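Long-range contacts in RagA protein (Porphyromonas gingivalis, PDB 6SLN), which probably imports peptides across the outer membrane as a TonB-dependent transporter, with a bound peptide held in its interior: residues T504-F509 with D516-M521; F572-N577 with F588-D593; I872-Y877 with V978-Y983. All coordinates share one frame; numbering follows the deposited sequence.

Interaction 1: T504-F509 with D516-M521; sequences TAEYKF and DLTALM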
loop_
_atom_site.group_PDB
_atom_site.type_symbol
_atom_site.label_atom_id
_atom_site.label_comp_id
_atom_site.label_asym_id
_atom_site.label_seq_id
_atom_site.Cartn_x
_atom_site.Cartn_y
_atom_site.Cartn_z
ATOM N N THR A 504 -22.223 16.310 -29.070
ATOM C CA THR A 504 -22.202 16.852 -30.418
ATOM C C THR A 504 -23.610 17.069 -30.936
ATOM O O THR A 504 -24.505 16.254 -30.709
ATOM C CB THR A 504 -21.463 15.926 -31.399
ATOM O OG1 THR A 504 -22.123 14.653 -31.454
ATOM C CG2 THR A 504 -20.013 15.742 -30.973
ATOM N N ALA A 505 -23.778 18.160 -31.671
ATOM C CA ALA A 505 -25.017 18.468 -32.367
ATOM C C ALA A 505 -24.694 18.534 -33.848
ATOM O O ALA A 505 -23.781 19.263 -34.253
ATOM C CB ALA A 505 -25.613 19.782 -31.871
ATOM N N GLU A 506 -25.402 17.740 -34.648
ATOM C CA GLU A 506 -25.175 17.673 -36.083
ATOM C C GLU A 506 -26.473 18.019 -36.789
ATOM O O GLU A 506 -27.519 17.432 -36.493
ATOM C CB GLU A 506 -24.682 16.286 -36.530
ATOM C CG GLU A 506 -24.365 16.208 -38.023
ATOM C CD GLU A 506 -24.116 14.794 -38.516
ATOM O OE1 GLU A 506 -25.101 14.044 -38.691
ATOM O OE2 GLU A 506 -22.935 14.440 -38.739
ATOM N N TYR A 507 -26.402 18.969 -37.714
ATOM C CA TYR A 507 -27.546 19.357 -38.520
ATOM C C TYR A 507 -27.192 19.151 -39.983
ATOM O O TYR A 507 -26.257 19.777 -40.491
ATOM C CB TYR A 507 -27.938 20.806 -38.251
ATOM C CG TYR A 507 -29.253 21.188 -38.870
ATOM C CD1 TYR A 507 -30.325 20.311 -38.845
ATOM C CD2 TYR A 507 -29.423 22.423 -39.496
ATOM C CE1 TYR A 507 -31.530 20.653 -39.419
ATOM C CE2 TYR A 507 -30.621 22.768 -40.068
ATOM C CZ TYR A 507 -31.670 21.875 -40.027
ATOM O OH TYR A 507 -32.876 22.195 -40.592
ATOM N N LYS A 508 -27.907 18.239 -40.634
ATOM C CA LYS A 508 -27.839 18.027 -42.072
ATOM C C LYS A 508 -29.107 18.598 -42.684
ATOM O O LYS A 508 -30.211 18.320 -42.202
ATOM C CB LYS A 508 -27.734 16.539 -42.415
ATOM C CG LYS A 508 -26.415 15.877 -42.072
ATOM C CD LYS A 508 -26.348 14.453 -42.623
ATOM C CE LYS A 508 -26.965 13.442 -41.658
ATOM N NZ LYS A 508 -25.998 12.975 -40.618
ATOM N N PHE A 509 -28.963 19.387 -43.740
ATOM C CA PHE A 509 -30.139 19.842 -44.456
ATOM C C PHE A 509 -29.791 20.013 -45.925
ATOM O O PHE A 509 -28.713 20.510 -46.264
ATOM C CB PHE A 509 -30.684 21.146 -43.862
ATOM C CG PHE A 509 -29.820 22.354 -44.123
ATOM C CD1 PHE A 509 -28.747 22.650 -43.294
ATOM C CD2 PHE A 509 -30.096 23.206 -45.185
ATOM C CE1 PHE A 509 -27.955 23.770 -43.529
ATOM C CE2 PHE A 509 -29.310 24.321 -45.419
ATOM C CZ PHE A 509 -28.235 24.599 -44.587
ATOM N N ASP A 516 -26.098 20.169 -50.569
ATOM C CA ASP A 516 -26.242 19.568 -49.248
ATOM C C ASP A 516 -25.222 20.193 -48.315
ATOM O O ASP A 516 -24.030 20.224 -48.627
ATOM C CB ASP A 516 -26.044 18.051 -49.293
ATOM C CG ASP A 516 -27.106 17.348 -50.110
ATOM O OD1 ASP A 516 -26.763 16.773 -51.172
ATOM O OD2 ASP A 516 -28.283 17.374 -49.684
ATOM N N LEU A 517 -25.683 20.698 -47.184
ATOM C CA LEU A 517 -24.783 21.207 -46.166
ATOM C C LEU A 517 -24.961 20.394 -44.890
ATOM O O LEU A 517 -26.076 19.989 -44.545
ATOM C CB LEU A 517 -25.018 22.695 -45.903
ATOM C CG LEU A 517 -24.038 23.324 -44.908
ATOM C CD1 LEU A 517 -22.694 23.583 -45.574
ATOM C CD2 LEU A 517 -24.601 24.606 -44.303
ATOM N N THR A 518 -23.850 20.134 -44.211
ATOM C CA THR A 518 -23.852 19.455 -42.928
ATOM C C THR A 518 -23.032 20.286 -41.955
ATOM O O THR A 518 -21.899 20.672 -42.263
ATOM C CB THR A 518 -23.279 18.040 -43.038
ATOM O OG1 THR A 518 -24.150 17.237 -43.844
ATOM C CG2 THR A 518 -23.135 17.426 -41.659
ATOM N N ALA A 519 -23.616 20.581 -40.800
ATOM C CA ALA A 519 -22.934 21.316 -39.755
ATOM C C ALA A 519 -22.939 20.475 -38.497
ATOM O O ALA A 519 -23.907 19.760 -38.221
ATOM C CB ALA A 519 -23.591 22.665 -39.471
ATOM N N LEU A 520 -21.844 20.570 -37.745
ATOM C CA LEU A 520 -21.666 19.795 -36.525
ATOM C C LEU A 520 -20.896 20.642 -35.524
ATOM O O LEU A 520 -19.724 20.953 -35.753
ATOM C CB LEU A 520 -20.929 18.497 -36.819
ATOM C CG LEU A 520 -20.774 17.479 -35.687
ATOM C CD1 LEU A 520 -20.614 16.109 -36.289
ATOM C CD2 LEU A 520 -19.582 17.788 -34.796
ATOM N N MET A 521 -21.544 20.999 -34.419
ATOM C CA MET A 521 -20.870 21.546 -33.251
ATOM C C MET A 521 -20.661 20.438 -32.221
ATOM O O MET A 521 -21.484 19.525 -32.093
ATOM C CB MET A 521 -21.678 22.689 -32.635
ATOM C CG MET A 521 -22.001 23.806 -33.602
ATOM S SD MET A 521 -20.695 25.044 -33.623
ATOM C CE MET A 521 -21.432 26.348 -32.633
#

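Interaction 2: F572-N577 with F588-D593; sequences FFSRFN and FSVRND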
loop_
_atom_site.group_PDB
_atom_site.type_symbol
_atom_site.label_atom_id
_atom_site.label_comp_id
_atom_site.label_asym_id
_atom_site.label_seq_id
_atom_site.Cartn_x
_atom_site.Cartn_y
_atom_site.Cartn_z
ATOM N N PHE A 572 -13.664 22.299 -27.732
ATOM C CA PHE A 572 -14.848 22.731 -28.460
ATOM C C PHE A 572 -14.505 22.670 -29.930
ATOM O O PHE A 572 -13.455 23.180 -30.339
ATOM C CB PHE A 572 -15.278 24.137 -28.058
ATOM C CG PHE A 572 -15.568 24.281 -26.588
ATOM C CD1 PHE A 572 -16.749 23.807 -26.055
ATOM C CD2 PHE A 572 -14.657 24.891 -25.742
ATOM C CE1 PHE A 572 -17.022 23.934 -24.703
ATOM C CE2 PHE A 572 -14.920 25.021 -24.393
ATOM C CZ PHE A 572 -16.107 24.535 -23.870
ATOM N N PHE A 573 -15.344 22.003 -30.719
ATOM C CA PHE A 573 -14.955 21.754 -32.098
ATOM C C PHE A 573 -16.152 21.840 -33.029
ATOM O O PHE A 573 -17.310 21.760 -32.614
ATOM C CB PHE A 573 -14.253 20.405 -32.260
ATOM C CG PHE A 573 -15.064 19.205 -31.821
ATOM C CD1 PHE A 573 -15.054 18.785 -30.495
ATOM C CD2 PHE A 573 -15.776 18.441 -32.755
ATOM C CE1 PHE A 573 -15.769 17.647 -30.101
ATOM C CE2 PHE A 573 -16.500 17.292 -32.365
ATOM C CZ PHE A 573 -16.494 16.898 -31.046
ATOM N N SER A 574 -15.842 22.006 -34.307
ATOM C CA SER A 574 -16.847 22.123 -35.341
ATOM C C SER A 574 -16.344 21.458 -36.614
ATOM O O SER A 574 -15.137 21.392 -36.882
ATOM C CB SER A 574 -17.168 23.589 -35.631
ATOM O OG SER A 574 -15.995 24.218 -36.099
ATOM N N ARG A 575 -17.298 21.004 -37.415
ATOM C CA ARG A 575 -16.974 20.406 -38.697
ATOM C C ARG A 575 -18.150 20.653 -39.628
ATOM O O ARG A 575 -19.302 20.419 -39.249
ATOM C CB ARG A 575 -16.703 18.911 -38.553
ATOM C CG ARG A 575 -16.357 18.237 -39.861
ATOM C CD ARG A 575 -17.140 16.956 -40.042
ATOM N NE ARG A 575 -16.600 15.858 -39.242
ATOM C CZ ARG A 575 -17.270 14.743 -38.971
ATOM N NH1 ARG A 575 -18.504 14.583 -39.432
ATOM N NH2 ARG A 575 -16.713 13.786 -38.245
ATOM N N PHE A 576 -17.852 21.133 -40.839
ATOM C CA PHE A 576 -18.858 21.508 -41.823
ATOM C C PHE A 576 -18.580 20.787 -43.129
ATOM O O PHE A 576 -17.421 20.649 -43.533
ATOM C CB PHE A 576 -18.861 23.010 -42.042
ATOM C CG PHE A 576 -19.191 23.780 -40.817
ATOM C CD1 PHE A 576 -20.505 24.086 -40.515
ATOM C CD2 PHE A 576 -18.193 24.179 -39.948
ATOM C CE1 PHE A 576 -20.822 24.796 -39.376
ATOM C CE2 PHE A 576 -18.501 24.884 -38.795
ATOM C CZ PHE A 576 -19.819 25.196 -38.513
ATOM N N ASN A 577 -19.651 20.338 -43.788
ATOM C CA ASN A 577 -19.562 19.522 -44.997
ATOM C C ASN A 577 -20.538 20.057 -46.033
ATOM O O ASN A 577 -21.756 19.995 -45.838
ATOM C CB ASN A 577 -19.853 18.055 -44.693
ATOM C CG ASN A 577 -19.187 17.589 -43.425
ATOM O OD1 ASN A 577 -17.962 17.565 -43.337
ATOM N ND2 ASN A 577 -19.990 17.220 -42.426
ATOM N N PHE A 588 -14.646 21.792 -43.774
ATOM C CA PHE A 588 -14.050 22.917 -43.078
ATOM C C PHE A 588 -14.215 22.638 -41.592
ATOM O O PHE A 588 -15.299 22.244 -41.157
ATOM C CB PHE A 588 -14.725 24.223 -43.505
ATOM C CG PHE A 588 -14.405 25.381 -42.625
ATOM C CD1 PHE A 588 -13.083 25.748 -42.397
ATOM C CD2 PHE A 588 -15.417 26.107 -42.017
ATOM C CE1 PHE A 588 -12.770 26.822 -41.574
ATOM C CE2 PHE A 588 -15.114 27.182 -41.194
ATOM C CZ PHE A 588 -13.784 27.539 -40.974
ATOM N N SER A 589 -13.143 22.799 -40.827
ATOM C CA SER A 589 -13.155 22.490 -39.408
ATOM C C SER A 589 -12.443 23.601 -38.647
ATOM O O SER A 589 -11.417 24.110 -39.106
ATOM C CB SER A 589 -12.479 21.142 -39.143
ATOM O OG SER A 589 -11.081 21.284 -38.925
ATOM N N VAL A 590 -13.009 24.006 -37.509
ATOM C CA VAL A 590 -12.296 24.822 -36.533
ATOM C C VAL A 590 -12.583 24.241 -35.155
ATOM O O VAL A 590 -13.656 23.687 -34.905
ATOM C CB VAL A 590 -12.662 26.328 -36.604
ATOM C CG1 VAL A 590 -14.100 26.554 -36.248
ATOM C CG2 VAL A 590 -11.754 27.148 -35.689
ATOM N N ARG A 591 -11.602 24.350 -34.264
ATOM C CA ARG A 591 -11.709 23.745 -32.947
ATOM C C ARG A 591 -10.784 24.494 -32.002
ATOM O O ARG A 591 -9.838 25.161 -32.431
ATOM C CB ARG A 591 -11.334 22.267 -32.988
ATOM C CG ARG A 591 -9.843 22.104 -33.236
ATOM C CD ARG A 591 -9.294 20.835 -32.639
ATOM N NE ARG A 591 -10.274 19.774 -32.756
ATOM C CZ ARG A 591 -10.621 18.998 -31.751
ATOM N NH1 ARG A 591 -10.040 19.173 -30.577
ATOM N NH2 ARG A 591 -11.533 18.054 -31.931
ATOM N N ASN A 592 -11.064 24.372 -30.706
ATOM C CA ASN A 592 -10.212 24.961 -29.690
ATOM C C ASN A 592 -9.959 23.927 -28.612
ATOM O O ASN A 592 -10.878 23.208 -28.206
ATOM C CB ASN A 592 -10.839 26.208 -29.078
ATOM C CG ASN A 592 -10.073 26.709 -27.873
ATOM O OD1 ASN A 592 -10.311 26.271 -26.755
ATOM N ND2 ASN A 592 -9.140 27.618 -28.099
ATOM N N ASP A 593 -8.712 23.871 -28.146
ATOM C CA ASP A 593 -8.249 22.867 -27.193
ATOM C C ASP A 593 -7.500 23.549 -26.061
ATOM O O ASP A 593 -6.649 24.413 -26.304
ATOM C CB ASP A 593 -7.322 21.841 -27.859
ATOM C CG ASP A 593 -8.044 20.951 -28.831
ATOM O OD1 ASP A 593 -9.140 20.486 -28.469
ATOM O OD2 ASP A 593 -7.527 20.712 -29.947
#

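Interaction 3: I872-Y877 with V978-Y983; sequences INNDRY and VGKNQY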
loop_
_atom_site.group_PDB
_atom_site.type_symbol
_atom_site.label_atom_id
_atom_site.label_comp_id
_atom_site.label_asym_id
_atom_site.label_seq_id
_atom_site.Cartn_x
_atom_site.Cartn_y
_atom_site.Cartn_z
ATOM N N ILE A 872 22.918 0.566 -34.522
ATOM C CA ILE A 872 24.217 0.223 -33.962
ATOM C C ILE A 872 24.048 -1.086 -33.204
ATOM O O ILE A 872 23.197 -1.194 -32.319
ATOM C CB ILE A 872 24.744 1.339 -33.049
ATOM C CG1 ILE A 872 24.851 2.632 -33.840
ATOM C CG2 ILE A 872 26.078 0.953 -32.409
ATOM C CD1 ILE A 872 24.911 3.838 -32.987
ATOM N N ASN A 873 24.837 -2.092 -33.578
ATOM C CA ASN A 873 24.794 -3.391 -32.930
ATOM C C ASN A 873 25.723 -3.351 -31.731
ATOM O O ASN A 873 26.876 -3.771 -31.790
ATOM C CB ASN A 873 25.179 -4.501 -33.891
ATOM C CG ASN A 873 24.841 -5.867 -33.340
ATOM O OD1 ASN A 873 24.737 -6.033 -32.124
ATOM N ND2 ASN A 873 24.641 -6.849 -34.227
ATOM N N ASN A 874 25.183 -2.877 -30.613
ATOM C CA ASN A 874 25.965 -2.791 -29.392
ATOM C C ASN A 874 26.552 -4.136 -29.000
ATOM O O ASN A 874 27.665 -4.178 -28.464
ATOM C CB ASN A 874 25.089 -2.253 -28.273
ATOM C CG ASN A 874 25.834 -1.390 -27.302
ATOM O OD1 ASN A 874 25.247 -0.500 -26.711
ATOM N ND2 ASN A 874 27.113 -1.640 -27.116
ATOM N N ASP A 875 25.814 -5.232 -29.234
ATOM C CA ASP A 875 26.314 -6.569 -28.896
ATOM C C ASP A 875 27.684 -6.798 -29.514
ATOM O O ASP A 875 28.609 -7.295 -28.854
ATOM C CB ASP A 875 25.356 -7.658 -29.389
ATOM C CG ASP A 875 24.231 -7.959 -28.416
ATOM O OD1 ASP A 875 24.057 -7.213 -27.430
ATOM O OD2 ASP A 875 23.498 -8.945 -28.661
ATOM N N ARG A 876 27.834 -6.427 -30.788
ATOM C CA ARG A 876 29.106 -6.646 -31.454
ATOM C C ARG A 876 30.230 -5.824 -30.836
ATOM O O ARG A 876 31.398 -6.156 -31.051
ATOM C CB ARG A 876 28.975 -6.387 -32.964
ATOM C CG ARG A 876 28.113 -7.446 -33.668
ATOM C CD ARG A 876 28.093 -7.368 -35.185
ATOM N NE ARG A 876 29.363 -6.892 -35.709
ATOM C CZ ARG A 876 29.509 -5.721 -36.324
ATOM N NH1 ARG A 876 28.455 -4.931 -36.488
ATOM N NH2 ARG A 876 30.700 -5.327 -36.762
ATOM N N TYR A 877 29.925 -4.808 -30.028
ATOM C CA TYR A 877 31.000 -4.130 -29.309
ATOM C C TYR A 877 31.635 -5.052 -28.280
ATOM O O TYR A 877 32.796 -4.848 -27.904
ATOM C CB TYR A 877 30.495 -2.837 -28.635
ATOM C CG TYR A 877 31.527 -2.154 -27.758
ATOM C CD1 TYR A 877 31.632 -2.444 -26.403
ATOM C CD2 TYR A 877 32.394 -1.225 -28.282
ATOM C CE1 TYR A 877 32.584 -1.825 -25.605
ATOM C CE2 TYR A 877 33.340 -0.592 -27.492
ATOM C CZ TYR A 877 33.436 -0.897 -26.161
ATOM O OH TYR A 877 34.385 -0.262 -25.391
ATOM N N VAL A 978 20.189 1.762 -31.350
ATOM C CA VAL A 978 21.068 0.676 -30.938
ATOM C C VAL A 978 20.220 -0.550 -30.670
ATOM O O VAL A 978 19.192 -0.475 -29.992
ATOM C CB VAL A 978 21.905 1.049 -29.700
ATOM C CG1 VAL A 978 21.010 1.468 -28.561
ATOM C CG2 VAL A 978 22.764 -0.113 -29.295
ATOM N N GLY A 979 20.628 -1.682 -31.274
ATOM C CA GLY A 979 20.183 -2.992 -30.835
ATOM C C GLY A 979 21.150 -3.478 -29.781
ATOM O O GLY A 979 22.365 -3.440 -29.977
ATOM N N LYS A 980 20.618 -3.878 -28.628
ATOM C CA LYS A 980 21.480 -4.344 -27.550
ATOM C C LYS A 980 20.688 -5.272 -26.642
ATOM O O LYS A 980 19.567 -4.938 -26.250
ATOM C CB LYS A 980 22.048 -3.164 -26.756
ATOM C CG LYS A 980 20.996 -2.167 -26.310
ATOM C CD LYS A 980 21.506 -1.247 -25.217
ATOM C CE LYS A 980 20.359 -0.357 -24.684
ATOM N NZ LYS A 980 20.822 0.956 -24.100
ATOM N N ASN A 981 21.292 -6.415 -26.300
ATOM C CA ASN A 981 20.653 -7.501 -25.566
ATOM C C ASN A 981 19.167 -7.607 -25.901
ATOM O O ASN A 981 18.304 -7.447 -25.026
ATOM C CB ASN A 981 20.856 -7.342 -24.053
ATOM C CG ASN A 981 20.394 -8.582 -23.275
ATOM O OD1 ASN A 981 20.533 -9.718 -23.746
ATOM N ND2 ASN A 981 19.822 -8.364 -22.102
ATOM N N GLN A 982 18.861 -7.876 -27.166
ATOM C CA GLN A 982 17.477 -7.879 -27.605
ATOM C C GLN A 982 16.697 -9.029 -26.983
ATOM O O GLN A 982 17.206 -10.144 -26.834
ATOM C CB GLN A 982 17.404 -7.969 -29.124
ATOM C CG GLN A 982 18.275 -6.969 -29.850
ATOM C CD GLN A 982 18.393 -7.310 -31.327
ATOM O OE1 GLN A 982 18.691 -8.454 -31.690
ATOM N NE2 GLN A 982 18.149 -6.326 -32.187
ATOM N N TYR A 983 15.466 -8.735 -26.581
ATOM C CA TYR A 983 14.440 -9.758 -26.444
ATOM C C TYR A 983 13.841 -9.893 -27.840
ATOM O O TYR A 983 12.990 -9.086 -28.226
ATOM C CB TYR A 983 13.391 -9.367 -25.388
ATOM C CG TYR A 983 12.500 -10.510 -24.936
ATOM C CD1 TYR A 983 11.977 -11.422 -25.859
ATOM C CD2 TYR A 983 12.185 -10.681 -23.597
ATOM C CE1 TYR A 983 11.166 -12.472 -25.461
ATOM C CE2 TYR A 983 11.375 -11.749 -23.181
ATOM C CZ TYR A 983 10.867 -12.644 -24.123
ATOM O OH TYR A 983 10.059 -13.706 -23.744
HETATM O O HOH W 1 20.968 -8.942 -28.722
#

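Interaction 1: T504-F509 with D516-M521
The flat ring of Phe-509 meets Leu-517 obliquely, its CE1 corner lying 3.5 Å from Leu-517 CD2, with CZ next to the same methyl. The other flat group to note is the carboxylate of Glu-506: Lys-508 NZ comes to OE1 from above its plane, 2.4 Å away, in a salt bridge within one strand. These groups lie on opposite faces of an antiparallel beta hairpin, strands 487-510 and 515-540 of the TonB-dependent receptor barrel.

Alternation along the strands sorts the side chains. Ala-505, Tyr-507, Phe-509, Leu-517, Ala-519 and Met-521 share the face near a bound phospholipid, consistent with the membrane-facing outer surface, where apolar and aromatic residues fit. Phe-509 holds CG in the crowded position between backbone N and carbonyl carbon (chi1 71°), which brings its ring alongside Leu-517, the two pointing the same way. Glu-506, Lys-508, Thr-518 and Leu-520 take the other face. There the Lys-508 chain lies beside Thr-518, and its bends at chi3 and chi4 carry NZ back to Glu-506, while the glutamate chain crosses Thr-518 obliquely, Glu-506 CG 4.0 Å from Thr-518 CG2. Two residues apart on one strand, the opposite charges meet on the same side and probably keep each other ionised.

Neighbouring strands continue the sheet: backbone bonds join Thr-504 to Lys-459 and Leu-520 to Arg-575. Asp-516 OD2 accepts from Ser-510 OG near the turn.

Three hydrogen-bonded pairs, each with two bonds, fix the register: Ala-505 with Met-521, Tyr-507 with Ala-519, and Phe-509 with Leu-517. In the central pair Tyr-507 N reaches Ala-519 O at 2.7 Å and Ala-519 N reaches Tyr-507 O at 2.8 Å, the latter almost straight with an angle at hydrogen of 176°.

Interaction 2: F572-N577 with F588-D593
Val-590 O takes two bonds from Ser-574: a bent one from the backbone N at 2.8 Å, and one from OG at 2.7 Å, on a lone pair in the carbonyl plane, which carries the grip. The hydroxyl gets there because OG sits between backbone N and carbonyl carbon (chi1 62°), and serine is small enough to reach across to the neighbouring strand. The return bond, Val-590 N to Ser-574 O, is weak at 3.4 Å. Firmer pairs flank it: Phe-572 with Asn-592, whose N reaches Phe-572 O at 2.7 Å, and Phe-576 with Phe-588, whose side chains run side by side, the CD2 atoms 4.0 Å apart.

On the face of Phe-573, Arg-591 runs beside the ring and points the same way. Phe-573 CB lies over one face of the guanidinium, whose plane is only 9° from that of the ring, and NH2 comes within 3.7 Å of Phe-573 CG. The cation's edge is used otherwise: Asp-593, two residues on, sits in the guanidinium plane in a salt bridge, NH1 to OD1 at 2.6 Å.

Strands 561-580 and 584-595 form this antiparallel hairpin of the transmembrane beta barrel, and the Phe-573 face looks inward to the plug. Arg-591 NE donates to Ser-193 O there, and Ile-194 packs on Phe-573. Asp-593 OD1 also accepts from Ser-571 OG, a second-shell hold on the arginine's partner. On the other face Asn-592 ND2 pairs with Ser-604 OG, and bound dodecyl maltoside touches Phe-572, an aromatic suited to a surface that meets amphiphiles.

Interaction 3: I872-Y877 with V978-Y983
A short parallel beta bridge opens this contact: residues 978-979, in the stretch between barrel strands 951-964 and 986-996, run alongside the end of strand 857-873 just where it passes into helix 874-879. Gly-979 does the bonding for both directions, its N giving to Ile-872 O at 2.8 Å and its O accepting from Asn-874 N at 2.9 Å, nearly along the C=O axis. Asn-873 centres an inverse gamma turn between these points and is the N-cap of the helix, its OD1 taking a weak bond from Arg-876 N while ND2 goes to Glu-922. Glycine suits its place, since Gln-982 NE2 lies close to where a CB would stand.

The tight part is on the Val-978 side. Val-978 CG2, anti to its backbone N, packs against Asn-874 CB at 3.3 Å, and Asn-874 CB also meets Lys-980 CB at 3.5 Å, so Asn-874 is in contact with both Val-978 and Lys-980. The polar ends continue past this packing to the bound peptide: Asn-874 ND2 bonds its backbone, and the extended Lys-980 places NZ on its backbone and on a polar side chain, making this part of the peptide site.

The other side, toward Asp-875, is joined by polar bonds and a water rather than by close side-chain packing. Asn-981, with phi 33° in the left-handed region that asparagine tolerates well, turns its backbone N-H to Asp-875 OD1 at 3.1 Å, approaching from above the carboxylate plane; Tyr-385 OH is bonded to the same oxygen. Sitting in the first turn of the helix, the aspartate would probably be kept ionised by the helix end. Its OD2 accepts from the water at 2.5 Å, and that water accepts in turn from Gln-982 N at 2.8 Å.

How the interactions relate
Interactions 1 and 2 are neighbouring hairpins of the barrel wall, their centres 12 Å apart. Strands 515-540 and 561-580 join them: Thr-518 N probably bonds Asn-577 O at 2.7 Å, Leu-520 O probably takes Arg-575 N at 2.9 Å, and Ala-519 CB packs on Phe-576 CE1 at 3.5 Å. Both lie near bound phospholipid, the Ala-505 side chain about 7 Å and that of Phe-572 about 5 Å from it. Interaction 3 is across the chain's centre, its centre about 54 Å from that of interaction 1 and 47 Å from that of interaction 2, with no touch; it alone of the three meets the bound peptide.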